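Local coordinates for putative pectin lyase (Geobacillus virus E2, PDB 7CHU), which forms the trimeric tailspike of a deep-sea thermophilic bacteriophage and, with its pectate-lyase-like fold, probably recognises and may cleave polysaccharide on the host surface, at residues F255-E261 with F284-H290; A262-V268 with F289-D293. All coordinates share one frame; numbering follows the deposited sequence.

Interaction 1: residues F255-E261 with F284-H290; sequences FIACHFE and FIGCKFH
Phe255 and Phe284 stack with their planes within 7° of parallel, displaced so that they barely overlap: Phe284 CE2 sits over one face of the Phe255 ring, 3.4 Å from Phe255 CD1. Phe260 and Phe289 repeat the offset, with centroids 5.1 Å apart. Strand alternation puts all four on the inward face, against Val240 and Val268; chi1 near -60° only sets how each ring leans along it. Phenylalanine suits the place because a flat apolar ring can be repeated from coil to coil, and Phe289 continues onto Phe321. Such aromatic stacks are characteristic of the right-handed parallel beta-helix of the pectate lyase family; here the axes of strands 259-261 and 288-290 approach to 4.8 Å. On the other sheet face, the extended Lys288 chain runs alongside His259, laying CD over the imidazole, 3.8 Å from its centroid. His259 NE2 donates in its ring plane to the anti lone pair of Glu261 OE1 (2.7 Å), while Glu261 OE2 lies over the His290 ring. Lys288 NZ makes a long salt bridge to Glu261 OE1 (3.6 Å), and a water accepts from NZ and donates to Glu261 OE2; the main partner of NZ is Asp219 of a neighbouring subunit.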
ATOM      1  N   PHE A 255       8.833   5.552  -1.927  1.00 10.07           N
ATOM      2  CA  PHE A 255       9.258   4.332  -2.598  1.00 13.44           C
ATOM      3  C   PHE A 255       8.159   3.292  -2.401  1.00 12.48           C
ATOM      4  O   PHE A 255       7.839   2.934  -1.266  1.00 13.80           O
ATOM      5  CB  PHE A 255      10.589   3.824  -2.030  1.00 13.89           C
ATOM      6  CG  PHE A 255      11.744   4.790  -2.185  1.00 14.24           C
ATOM      7  CD1 PHE A 255      11.889   5.870  -1.331  1.00 10.91           C
ATOM      8  CD2 PHE A 255      12.698   4.587  -3.172  1.00 16.13           C
ATOM      9  CE1 PHE A 255      12.973   6.733  -1.452  1.00 12.24           C
ATOM     10  CE2 PHE A 255      13.776   5.456  -3.320  1.00 16.50           C
ATOM     11  CZ  PHE A 255      13.910   6.544  -2.464  1.00 14.20           C
ATOM     12  N   ILE A 256       7.539   2.846  -3.491  1.00 13.20           N
ATOM     13  CA  ILE A 256       6.379   1.975  -3.410  1.00 11.76           C
ATOM     14  C   ILE A 256       6.701   0.694  -4.146  1.00 13.65           C
ATOM     15  O   ILE A 256       7.084   0.724  -5.321  1.00 13.30           O
ATOM     16  CB  ILE A 256       5.118   2.633  -3.975  1.00 17.60           C
ATOM     17  CG1 ILE A 256       4.769   3.897  -3.177  1.00 17.45           C
ATOM     18  CG2 ILE A 256       3.957   1.621  -3.957  1.00 15.69           C
ATOM     19  CD1 ILE A 256       3.599   4.704  -3.800  1.00 19.98           C
ATOM     20  N   ALA A 257       6.584  -0.431  -3.451  1.00 11.90           N
ATOM     21  CA  ALA A 257       6.810  -1.733  -4.081  1.00 12.96           C
ATOM     22  C   ALA A 257       8.194  -1.787  -4.730  1.00 13.95           C
ATOM     23  O   ALA A 257       8.367  -2.282  -5.845  1.00 15.57           O
ATOM     24  CB  ALA A 257       5.706  -2.035  -5.113  1.00 12.41           C
ATOM     25  N   CYS A 258       9.195  -1.272  -4.029  1.00 14.14           N
ATOM     26  CA  CYS A 258      10.544  -1.244  -4.568  1.00 13.80           C
ATOM     27  C   CYS A 258      11.291  -2.503  -4.133  1.00 13.56           C
ATOM     28  O   CYS A 258      10.917  -3.161  -3.163  1.00 15.54           O
ATOM     29  CB  CYS A 258      11.255   0.020  -4.104  1.00 13.62           C
ATOM     30  SG  CYS A 258      10.550   1.487  -4.938  1.00 18.80           S
ATOM     31  N   HIS A 259      12.377  -2.815  -4.840  1.00 11.96           N
ATOM     32  CA  HIS A 259      13.087  -4.090  -4.671  1.00 15.45           C
ATOM     33  C   HIS A 259      14.580  -3.785  -4.531  1.00 17.51           C
ATOM     34  O   HIS A 259      15.223  -3.427  -5.521  1.00 13.44           O
ATOM     35  CB  HIS A 259      12.797  -4.998  -5.868  1.00 15.69           C
ATOM     36  CG  HIS A 259      13.465  -6.342  -5.840  1.00 16.78           C
ATOM     37  ND1 HIS A 259      13.038  -7.384  -6.637  1.00 18.15           N
ATOM     38  CD2 HIS A 259      14.547  -6.810  -5.170  1.00 19.64           C
ATOM     39  CE1 HIS A 259      13.801  -8.444  -6.434  1.00 18.03           C
ATOM     40  NE2 HIS A 259      14.723  -8.125  -5.544  1.00 19.29           N
ATOM     41  N   PHE A 260      15.127  -3.924  -3.314  1.00 11.57           N
ATOM     42  CA  PHE A 260      16.545  -3.676  -3.033  1.00 16.48           C
ATOM     43  C   PHE A 260      17.197  -5.008  -2.696  1.00 14.22           C
ATOM     44  O   PHE A 260      16.753  -5.686  -1.768  1.00 15.92           O
ATOM     45  CB  PHE A 260      16.732  -2.696  -1.870  1.00 13.89           C
ATOM     46  CG  PHE A 260      16.013  -1.381  -2.043  1.00 14.50           C
ATOM     47  CD1 PHE A 260      16.613  -0.342  -2.724  1.00 19.34           C
ATOM     48  CD2 PHE A 260      14.740  -1.185  -1.511  1.00 16.83           C
ATOM     49  CE1 PHE A 260      15.944   0.885  -2.900  1.00 18.22           C
ATOM     50  CE2 PHE A 260      14.062   0.022  -1.670  1.00 17.14           C
ATOM     51  CZ  PHE A 260      14.668   1.070  -2.368  1.00 17.05           C
ATOM     52  N   GLU A 261      18.210  -5.411  -3.458  1.00 14.90           N
ATOM     53  CA  GLU A 261      18.753  -6.747  -3.229  1.00 17.40           C
ATOM     54  C   GLU A 261      20.253  -6.771  -3.471  1.00 17.16           C
ATOM     55  O   GLU A 261      20.727  -6.205  -4.449  1.00 12.98           O
ATOM     56  CB  GLU A 261      18.076  -7.788  -4.134  1.00 17.57           C
ATOM     57  CG  GLU A 261      18.639  -9.196  -3.908  1.00 17.22           C
ATOM     58  CD  GLU A 261      17.723 -10.299  -4.404  1.00 25.42           C
ATOM     59  OE1 GLU A 261      16.650 -10.000  -4.969  1.00 22.51           O
ATOM     60  OE2 GLU A 261      18.084 -11.473  -4.226  1.00 26.19           O
ATOM     61  N   PHE A 284       8.537   4.141   2.633  1.00 13.27           N
ATOM     62  CA  PHE A 284       8.838   2.873   1.978  1.00 13.53           C
ATOM     63  C   PHE A 284       7.629   1.975   2.202  1.00 16.02           C
ATOM     64  O   PHE A 284       7.384   1.544   3.332  1.00 12.35           O
ATOM     65  CB  PHE A 284      10.106   2.245   2.548  1.00 13.17           C
ATOM     66  CG  PHE A 284      11.325   3.102   2.331  1.00 13.46           C
ATOM     67  CD1 PHE A 284      11.627   4.124   3.216  1.00 11.71           C
ATOM     68  CD2 PHE A 284      12.116   2.914   1.221  1.00 13.00           C
ATOM     69  CE1 PHE A 284      12.720   4.967   2.991  1.00 14.42           C
ATOM     70  CE2 PHE A 284      13.238   3.749   0.985  1.00 15.31           C
ATOM     71  CZ  PHE A 284      13.534   4.765   1.872  1.00 13.19           C
ATOM     72  N   ILE A 285       6.864   1.712   1.142  1.00 12.85           N
ATOM     73  CA  ILE A 285       5.608   0.968   1.241  1.00 13.84           C
ATOM     74  C   ILE A 285       5.787  -0.341   0.479  1.00 12.76           C
ATOM     75  O   ILE A 285       5.971  -0.340  -0.743  1.00 13.82           O
ATOM     76  CB  ILE A 285       4.417   1.778   0.707  1.00 20.48           C
ATOM     77  CG1 ILE A 285       4.302   3.108   1.485  1.00 16.14           C
ATOM     78  CG2 ILE A 285       3.099   0.929   0.767  1.00 14.59           C
ATOM     79  CD1 ILE A 285       3.330   4.115   0.853  1.00 16.45           C
ATOM     80  N   GLY A 286       5.744  -1.452   1.194  1.00 12.43           N
ATOM     81  CA  GLY A 286       5.825  -2.733   0.525  1.00 14.78           C
ATOM     82  C   GLY A 286       7.172  -3.055  -0.070  1.00 14.48           C
ATOM     83  O   GLY A 286       7.251  -3.877  -0.981  1.00 16.96           O
ATOM     84  N   CYS A 287       8.249  -2.471   0.453  1.00 13.52           N
ATOM     85  CA  CYS A 287       9.543  -2.642  -0.182  1.00 13.43           C
ATOM     86  C   CYS A 287      10.271  -3.875   0.343  1.00 13.94           C
ATOM     87  O   CYS A 287      10.012  -4.369   1.449  1.00 13.25           O
ATOM     88  CB  CYS A 287      10.399  -1.381  -0.016  1.00 15.30           C
ATOM     89  SG  CYS A 287       9.701   0.089  -0.856  1.00 17.27           S
ATOM     90  N   LYS A 288      11.146  -4.408  -0.507  1.00 12.63           N
ATOM     91  CA  LYS A 288      11.964  -5.585  -0.209  1.00 14.10           C
ATOM     92  C   LYS A 288      13.406  -5.151   0.061  1.00 14.75           C
ATOM     93  O   LYS A 288      13.966  -4.394  -0.728  1.00 13.10           O
ATOM     94  CB  LYS A 288      11.936  -6.555  -1.396  1.00 14.23           C
ATOM     95  CG  LYS A 288      12.978  -7.684  -1.329  1.00 16.38           C
ATOM     96  CD  LYS A 288      12.793  -8.638  -2.497  1.00 15.37           C
ATOM     97  CE  LYS A 288      13.826  -9.731  -2.526  1.00 18.16           C
ATOM     98  NZ  LYS A 288      13.435 -10.818  -3.464  1.00 19.92           N
ATOM     99  N   PHE A 289      14.009  -5.635   1.164  1.00 12.60           N
ATOM    100  CA  PHE A 289      15.410  -5.369   1.519  1.00 13.23           C
ATOM    101  C   PHE A 289      16.092  -6.714   1.769  1.00 16.15           C
ATOM    102  O   PHE A 289      15.941  -7.309   2.845  1.00 13.75           O
ATOM    103  CB  PHE A 289      15.529  -4.466   2.748  1.00 14.39           C
ATOM    104  CG  PHE A 289      14.864  -3.122   2.594  1.00 14.42           C
ATOM    105  CD1 PHE A 289      13.543  -2.937   2.992  1.00 14.59           C
ATOM    106  CD2 PHE A 289      15.547  -2.055   2.044  1.00 14.90           C
ATOM    107  CE1 PHE A 289      12.904  -1.688   2.838  1.00 14.03           C
ATOM    108  CE2 PHE A 289      14.937  -0.802   1.903  1.00 15.31           C
ATOM    109  CZ  PHE A 289      13.608  -0.613   2.285  1.00 13.85           C
ATOM    110  N   HIS A 290      16.851  -7.186   0.786  1.00 14.31           N
ATOM    111  CA  HIS A 290      17.322  -8.571   0.739  1.00 20.06           C
ATOM    112  C   HIS A 290      18.846  -8.591   0.666  1.00 18.85           C
ATOM    113  O   HIS A 290      19.431  -7.924  -0.180  1.00 17.17           O
ATOM    114  CB  HIS A 290      16.705  -9.260  -0.483  1.00 19.04           C
ATOM    115  CG  HIS A 290      16.799 -10.752  -0.486  1.00 21.24           C
ATOM    116  ND1 HIS A 290      17.985 -11.425  -0.690  1.00 24.10           N
ATOM    117  CD2 HIS A 290      15.835 -11.702  -0.424  1.00 20.17           C
ATOM    118  CE1 HIS A 290      17.753 -12.729  -0.709  1.00 19.52           C
ATOM    119  NE2 HIS A 290      16.456 -12.920  -0.550  1.00 24.33           N
TER
HETATM  120  O   HOH W   1      15.574 -12.816  -4.198  1.00 30.03           O

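Interaction 2: residues A262-V268 with F289-D293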
ATOM      1  N   ALA A 262      20.987  -7.457  -2.586  1.00 15.89           N
ATOM      2  CA  ALA A 262      22.411  -7.742  -2.786  1.00 17.48           C
ATOM      3  C   ALA A 262      23.212  -6.478  -3.109  1.00 15.92           C
ATOM      4  O   ALA A 262      24.052  -6.459  -4.007  1.00 15.09           O
ATOM      5  CB  ALA A 262      22.609  -8.808  -3.877  1.00 18.00           C
ATOM      6  N   ASN A 263      22.958  -5.405  -2.383  1.00 13.05           N
ATOM      7  CA  ASN A 263      23.774  -4.225  -2.600  1.00 16.72           C
ATOM      8  C   ASN A 263      25.076  -4.363  -1.829  1.00 18.90           C
ATOM      9  O   ASN A 263      25.178  -5.151  -0.886  1.00 19.16           O
ATOM     10  CB  ASN A 263      23.002  -2.975  -2.201  1.00 17.34           C
ATOM     11  CG  ASN A 263      22.102  -2.479  -3.344  1.00 16.77           C
ATOM     12  OD1 ASN A 263      22.552  -2.330  -4.488  1.00 14.12           O
ATOM     13  ND2 ASN A 263      20.830  -2.271  -3.043  1.00 14.60           N
ATOM     14  N   ASN A 264      26.102  -3.647  -2.288  1.00 16.90           N
ATOM     15  CA  ASN A 264      27.400  -3.737  -1.643  1.00 20.41           C
ATOM     16  C   ASN A 264      27.607  -2.665  -0.582  1.00 18.35           C
ATOM     17  O   ASN A 264      28.502  -2.801   0.257  1.00 23.89           O
ATOM     18  CB  ASN A 264      28.499  -3.717  -2.712  1.00 15.27           C
ATOM     19  CG  ASN A 264      28.432  -4.946  -3.578  1.00 18.70           C
ATOM     20  OD1 ASN A 264      28.519  -6.050  -3.067  1.00 22.98           O
ATOM     21  ND2 ASN A 264      28.192  -4.776  -4.872  1.00 18.72           N
ATOM     22  N   GLY A 265      26.803  -1.611  -0.599  1.00 19.01           N
ATOM     23  CA  GLY A 265      26.625  -0.757   0.547  1.00 16.65           C
ATOM     24  C   GLY A 265      25.318  -1.075   1.230  1.00 14.76           C
ATOM     25  O   GLY A 265      24.712  -2.132   1.013  1.00 19.30           O
ATOM     26  N   SER A 266      24.861  -0.142   2.060  1.00 12.90           N
ATOM     27  CA  SER A 266      23.489  -0.210   2.553  1.00 12.83           C
ATOM     28  C   SER A 266      22.489  -0.105   1.399  1.00 12.86           C
ATOM     29  O   SER A 266      22.744   0.566   0.399  1.00 15.12           O
ATOM     30  CB  SER A 266      23.252   0.910   3.557  1.00 16.68           C
ATOM     31  OG  SER A 266      23.883   0.590   4.797  1.00 15.21           O
ATOM     32  N   HIS A 267      21.311  -0.730   1.552  1.00 15.49           N
ATOM     33  CA  HIS A 267      20.284  -0.532   0.535  1.00 15.26           C
ATOM     34  C   HIS A 267      19.854   0.923   0.484  1.00 14.20           C
ATOM     35  O   HIS A 267      19.765   1.524  -0.594  1.00 12.49           O
ATOM     36  CB  HIS A 267      19.065  -1.420   0.785  1.00 12.01           C
ATOM     37  CG  HIS A 267      19.357  -2.880   0.652  1.00 16.15           C
ATOM     38  ND1 HIS A 267      19.898  -3.433  -0.493  1.00 16.02           N
ATOM     39  CD2 HIS A 267      19.212  -3.896   1.535  1.00 13.81           C
ATOM     40  CE1 HIS A 267      20.063  -4.733  -0.310  1.00 18.69           C
ATOM     41  NE2 HIS A 267      19.659  -5.038   0.911  1.00 17.30           N
ATOM     42  N   VAL A 268      19.548   1.491   1.641  1.00 12.12           N
ATOM     43  CA  VAL A 268      19.061   2.857   1.766  1.00 13.03           C
ATOM     44  C   VAL A 268      19.893   3.523   2.847  1.00 16.15           C
ATOM     45  O   VAL A 268      19.984   3.000   3.961  1.00 12.97           O
ATOM     46  CB  VAL A 268      17.574   2.893   2.150  1.00 14.63           C
ATOM     47  CG1 VAL A 268      17.165   4.299   2.555  1.00 19.10           C
ATOM     48  CG2 VAL A 268      16.715   2.373   1.003  1.00 14.75           C
ATOM     49  N   PHE A 289      14.009  -5.635   1.164  1.00 12.60           N
ATOM     50  CA  PHE A 289      15.410  -5.369   1.519  1.00 13.23           C
ATOM     51  C   PHE A 289      16.092  -6.714   1.769  1.00 16.15           C
ATOM     52  O   PHE A 289      15.941  -7.309   2.845  1.00 13.75           O
ATOM     53  CB  PHE A 289      15.529  -4.466   2.748  1.00 14.39           C
ATOM     54  CG  PHE A 289      14.864  -3.122   2.594  1.00 14.42           C
ATOM     55  CD1 PHE A 289      13.543  -2.937   2.992  1.00 14.59           C
ATOM     56  CD2 PHE A 289      15.547  -2.055   2.044  1.00 14.90           C
ATOM     57  CE1 PHE A 289      12.904  -1.688   2.838  1.00 14.03           C
ATOM     58  CE2 PHE A 289      14.937  -0.802   1.903  1.00 15.31           C
ATOM     59  CZ  PHE A 289      13.608  -0.613   2.285  1.00 13.85           C
ATOM     60  N   HIS A 290      16.851  -7.186   0.786  1.00 14.31           N
ATOM     61  CA  HIS A 290      17.322  -8.571   0.739  1.00 20.06           C
ATOM     62  C   HIS A 290      18.846  -8.591   0.666  1.00 18.85           C
ATOM     63  O   HIS A 290      19.431  -7.924  -0.180  1.00 17.17           O
ATOM     64  CB  HIS A 290      16.705  -9.260  -0.483  1.00 19.04           C
ATOM     65  CG  HIS A 290      16.799 -10.752  -0.486  1.00 21.24           C
ATOM     66  ND1 HIS A 290      17.985 -11.425  -0.690  1.00 24.10           N
ATOM     67  CD2 HIS A 290      15.835 -11.702  -0.424  1.00 20.17           C
ATOM     68  CE1 HIS A 290      17.753 -12.729  -0.709  1.00 19.52           C
ATOM     69  NE2 HIS A 290      16.456 -12.920  -0.550  1.00 24.33           N
ATOM     70  N   GLY A 291      19.481  -9.376   1.518  1.00 17.31           N
ATOM     71  CA  GLY A 291      20.919  -9.349   1.606  1.00 17.08           C
ATOM     72  C   GLY A 291      21.615  -9.980   0.417  1.00 19.21           C
ATOM     73  O   GLY A 291      21.009 -10.468  -0.542  1.00 19.04           O
ATOM     74  N   LYS A 292      22.943  -9.958   0.501  1.00 15.85           N
ATOM     75  CA  LYS A 292      23.813 -10.336  -0.603  1.00 18.49           C
ATOM     76  C   LYS A 292      24.063 -11.835  -0.657  1.00 20.78           C
ATOM     77  O   LYS A 292      24.122 -12.412  -1.744  1.00 16.76           O
ATOM     78  CB  LYS A 292      25.149  -9.592  -0.475  1.00 18.10           C
ATOM     79  CG  LYS A 292      26.127  -9.876  -1.599  1.00 22.14           C
ATOM     80  CD  LYS A 292      27.369  -9.030  -1.450  1.00 24.92           C
ATOM     81  CE  LYS A 292      28.285  -9.271  -2.618  1.00 28.28           C
ATOM     82  NZ  LYS A 292      29.337  -8.261  -2.639  1.00 31.52           N
ATOM     83  N   ASP A 293      24.195 -12.478   0.502  1.00 19.72           N
ATOM     84  CA  ASP A 293      24.675 -13.857   0.596  1.00 23.81           C
ATOM     85  C   ASP A 293      23.745 -14.634   1.520  1.00 23.95           C
ATOM     86  O   ASP A 293      23.862 -14.539   2.753  1.00 22.45           O
ATOM     87  CB  ASP A 293      26.118 -13.870   1.093  1.00 23.42           C
ATOM     88  CG  ASP A 293      26.674 -15.271   1.326  1.00 27.95           C
ATOM     89  OD1 ASP A 293      25.991 -16.278   0.994  1.00 27.78           O
ATOM     90  OD2 ASP A 293      27.823 -15.353   1.838  1.00 27.45           O
TER
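Phe289 turns the edge of its ring to His267 and Val268. Segment 262-268 joins strand 259-261 to strand 268-271 in one coil of the right-handed parallel beta-helix, and 289-293 leaves strand 288-290 of the next. His267 CB meets Phe289 CD2 at 3.8 Å, and Val268 sets a methyl, CG2, against Phe289 CE2 at 3.7 Å, apolar on apolar. At His290 the strand pairing makes its last step, as the carbonyl O accepts Ala262 N (2.9 Å). The same oxygen lies at the edge of the His267 imidazole, whose rotation is helped into place at its other nitrogen by Asn263 ND2, donating to His267 ND1 at 3.0 Å in the ring plane. Asn263 OD1 is in turn held by Asn230 N of the preceding coil. The Gly291 carbonyl receives His290 ND1 at 3.2 Å. Lys292 brings its CA within 3.7 Å of Ala262 CA, a close approach that the small alanine permits. From there, with CG anti to the backbone N (chi1 -178°) and the rest extended, the lysine reaches Asn264, where NZ and OD1 are modelled 2.4 Å apart, too short for the bond's length to be trusted.

How the interactions relate
From the N terminus the chain runs through 255-261 and straight into 262-268, the loop that leads to strand 268-271, then goes once round the helix and returns as strands 283-285 and 288-290. Interaction 1 closes this circuit by laying 284-290 against 255-261; interaction 2 closes a slightly shorter one with 262-268 and 289-293. Because both first segments precede both second segments, and the order is kept, the two loops cross, as expected for parallel neighbouring coils. They share Phe289 and His290. Phe260 CB also packs on His267 ND1 at 3.5 Å, and Phe284 on Val268, joining the sheet of interaction 1 to the corner and to strand 268-271.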